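Local coordinates for probable UbiX-like flavin prenyltransferase (Escherichia coli, PDB 1SBZ), which probably prenylates reduced FMN with dimethylallyl phosphate, making the prenyl-FMN cofactor used by a phenolic acid decarboxylase, at residues D[84-89]-D[117-122]. Residues are numbered along the deposited sequence; the frame is centred on the assembly and turned at random.
Sequences IPCSMK and LVLVPR. With FMN (flavin mononucleotide), chain H.
Cys86 and Pro121 pair as a parallel beta bridge in which Cys86 bonds to both neighbours of Pro121: Cys86 N donates to Val120 O (2.7 Å), from well above the carbonyl plane, and Cys86 O accepts from Arg122 N (3.1 Å), with Pro121 CA-H as a second, weaker donor. Proline, lacking an N-H, suits the middle position because the bridge asks nothing of its nitrogen. This pairing is buried and closely packed: Ile84 CB and CG1 each lie 3.8 Å from Val120 CG2, two beta-branched side chains pointing the same way. On the Cys86 side, SG, anti to the backbone N (chi1 -180°), reaches Leu119 CG. The peptide bond before Pro85 is cis, consistent with the corner the chain turns here. Beyond the bridge the segments diverge around FMN: Met88, present as selenomethionine, still lays CE against Pro121 CB, but its N binds flavin O2, Ser87 OG and partly exposed Lys89 NZ, which does not touch 117-122, hold the phosphate, and Arg122 takes N3 with its carbonyl O and O4 with NH1. Ser87 also caps helix 88-96 at Thr90 N. The contact thus joins the C-terminal ends of adjacent strands 80-86 and 116-121 in a Rossmann-like parallel sheet, with helix 128-139 over Pro121 and strand 143-144 beside 116-121.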
loop_
_atom_site.group_PDB
_atom_site.type_symbol
_atom_site.label_atom_id
_atom_site.label_comp_id
_atom_site.label_asym_id
_atom_site.label_seq_id
_atom_site.Cartn_x
_atom_site.Cartn_y
_atom_site.Cartn_z
ATOM N N ILE D 84 28.340 -11.830 8.311
ATOM C CA ILE D 84 29.244 -11.941 7.162
ATOM C C ILE D 84 29.812 -13.358 6.934
ATOM O O ILE D 84 30.550 -13.876 7.781
ATOM C CB ILE D 84 30.392 -10.890 7.295
ATOM C CG1 ILE D 84 31.328 -10.942 6.086
ATOM C CG2 ILE D 84 31.141 -11.043 8.650
ATOM C CD1 ILE D 84 32.359 -9.815 6.070
ATOM N N PRO D 85 29.445 -14.005 5.820
ATOM C CA PRO D 85 28.394 -13.521 4.920
ATOM C C PRO D 85 27.043 -13.814 5.549
ATOM O O PRO D 85 26.965 -14.597 6.507
ATOM C CB PRO D 85 28.567 -14.402 3.682
ATOM C CG PRO D 85 29.101 -15.700 4.239
ATOM C CD PRO D 85 30.013 -15.288 5.370
ATOM N N CYS D 86 25.995 -13.195 5.016
ATOM C CA CYS D 86 24.638 -13.428 5.496
ATOM C C CYS D 86 23.857 -14.204 4.435
ATOM O O CYS D 86 23.714 -13.760 3.287
ATOM C CB CYS D 86 23.951 -12.100 5.844
ATOM S SG CYS D 86 22.256 -12.267 6.461
ATOM N N SER D 87 23.378 -15.378 4.814
ATOM C CA SER D 87 22.594 -16.213 3.923
ATOM C C SER D 87 21.183 -15.640 3.812
ATOM O O SER D 87 20.771 -14.807 4.630
ATOM C CB SER D 87 22.520 -17.628 4.488
ATOM O OG SER D 87 21.689 -17.635 5.636
HETATM N N MSE D 88 20.443 -16.126 2.820
HETATM C CA MSE D 88 19.066 -15.708 2.583
HETATM C C MSE D 88 18.129 -16.186 3.676
HETATM O O MSE D 88 17.182 -15.484 4.031
HETATM C CB MSE D 88 18.582 -16.179 1.204
HETATM C CG MSE D 88 19.367 -15.580 0.033
HETATM SE SE MSE D 88 19.369 -13.611 -0.028
HETATM C CE MSE D 88 21.089 -13.209 0.902
ATOM N N LYS D 89 18.411 -17.366 4.224
ATOM C CA LYS D 89 17.641 -17.890 5.354
ATOM C C LYS D 89 17.790 -16.984 6.584
ATOM O O LYS D 89 16.803 -16.622 7.230
ATOM C CB LYS D 89 18.027 -19.363 5.637
ATOM C CG LYS D 89 18.681 -19.685 6.986
ATOM C CD LYS D 89 17.654 -19.995 8.035
ATOM C CE LYS D 89 18.176 -20.959 9.068
ATOM N NZ LYS D 89 18.959 -20.324 10.160
ATOM N N LEU D 117 23.091 -2.527 12.666
ATOM C CA LEU D 117 23.172 -3.847 12.049
ATOM C C LEU D 117 23.684 -3.745 10.607
ATOM O O LEU D 117 23.113 -3.020 9.787
ATOM C CB LEU D 117 21.808 -4.552 12.100
ATOM C CG LEU D 117 21.722 -6.002 11.595
ATOM C CD1 LEU D 117 22.669 -6.916 12.367
ATOM C CD2 LEU D 117 20.298 -6.531 11.689
ATOM N N VAL D 118 24.771 -4.462 10.314
ATOM C CA VAL D 118 25.359 -4.476 8.976
ATOM C C VAL D 118 25.311 -5.898 8.430
ATOM O O VAL D 118 25.900 -6.809 9.003
ATOM C CB VAL D 118 26.822 -3.954 8.969
ATOM C CG1 VAL D 118 27.438 -4.046 7.565
ATOM C CG2 VAL D 118 26.890 -2.531 9.488
ATOM N N LEU D 119 24.602 -6.086 7.326
ATOM C CA LEU D 119 24.491 -7.411 6.717
ATOM C C LEU D 119 25.350 -7.488 5.474
ATOM O O LEU D 119 25.461 -6.514 4.729
ATOM C CB LEU D 119 23.034 -7.685 6.351
ATOM C CG LEU D 119 22.074 -8.404 7.303
ATOM C CD1 LEU D 119 22.496 -8.427 8.777
ATOM C CD2 LEU D 119 20.637 -7.887 7.129
ATOM N N VAL D 120 25.944 -8.653 5.235
ATOM C CA VAL D 120 26.727 -8.890 4.031
ATOM C C VAL D 120 25.997 -10.005 3.271
ATOM O O VAL D 120 26.407 -11.167 3.305
ATOM C CB VAL D 120 28.217 -9.260 4.381
ATOM C CG1 VAL D 120 29.028 -9.594 3.130
ATOM C CG2 VAL D 120 28.889 -8.115 5.159
ATOM N N PRO D 121 24.888 -9.660 2.612
ATOM C CA PRO D 121 24.042 -10.670 1.991
ATOM C C PRO D 121 24.733 -11.247 0.767
ATOM O O PRO D 121 25.281 -10.487 -0.037
ATOM C CB PRO D 121 22.804 -9.870 1.579
ATOM C CG PRO D 121 23.333 -8.501 1.310
ATOM C CD PRO D 121 24.376 -8.293 2.369
ATOM N N ARG D 122 24.716 -12.572 0.632
ATOM C CA ARG D 122 25.321 -13.226 -0.526
ATOM C C ARG D 122 24.425 -14.328 -1.086
ATOM O O ARG D 122 24.123 -15.317 -0.412
ATOM C CB ARG D 122 26.733 -13.759 -0.209
ATOM C CG ARG D 122 27.570 -14.142 -1.434
ATOM C CD ARG D 122 27.254 -15.544 -1.991
ATOM N NE ARG D 122 27.700 -15.716 -3.375
ATOM C CZ ARG D 122 27.128 -16.537 -4.248
ATOM N NH1 ARG D 122 26.074 -17.266 -3.890
ATOM N NH2 ARG D 122 27.608 -16.622 -5.488
HETATM N N1 FMN H . 22.563 -19.928 1.003
HETATM C C2 FMN H . 22.449 -18.633 0.553
HETATM O O2 FMN H . 21.454 -17.997 0.878
HETATM N N3 FMN H . 23.434 -18.082 -0.244
HETATM C C4 FMN H . 24.548 -18.840 -0.585
HETATM O O4 FMN H . 25.527 -18.265 -1.072
HETATM C C4A FMN H . 24.661 -20.163 -0.120
HETATM N N5 FMN H . 25.757 -20.951 -0.434
HETATM C C5A FMN H . 25.847 -22.254 0.045
HETATM C C6 FMN H . 26.957 -23.045 -0.270
HETATM C C7 FMN H . 27.058 -24.359 0.212
HETATM C C7M FMN H . 28.407 -25.030 0.170
HETATM C C8 FMN H . 26.036 -24.883 1.013
HETATM C C8M FMN H . 26.211 -26.182 1.764
HETATM C C9 FMN H . 24.935 -24.092 1.323
HETATM C C9A FMN H . 24.835 -22.779 0.847
HETATM N N10 FMN H . 23.727 -21.997 1.160
HETATM C C10 FMN H . 23.648 -20.701 0.676
HETATM C "C1'" FMN H . 22.514 -22.632 1.786
HETATM C "C2'" FMN H . 22.483 -22.318 3.279
HETATM O "O2'" FMN H . 23.683 -22.766 3.875
HETATM C "C3'" FMN H . 21.253 -22.914 3.973
HETATM O "O3'" FMN H . 20.093 -22.198 3.574
HETATM C "C4'" FMN H . 21.364 -22.938 5.502
HETATM O "O4'" FMN H . 20.146 -23.355 6.090
HETATM C "C5'" FMN H . 21.730 -21.581 6.093
HETATM O "O5'" FMN H . 21.593 -21.619 7.504
HETATM P P FMN H . 22.316 -20.475 8.378
HETATM O O1P FMN H . 23.808 -20.726 8.306
HETATM O O2P FMN H . 21.792 -20.591 9.778
HETATM O O3P FMN H . 21.980 -19.116 7.794
#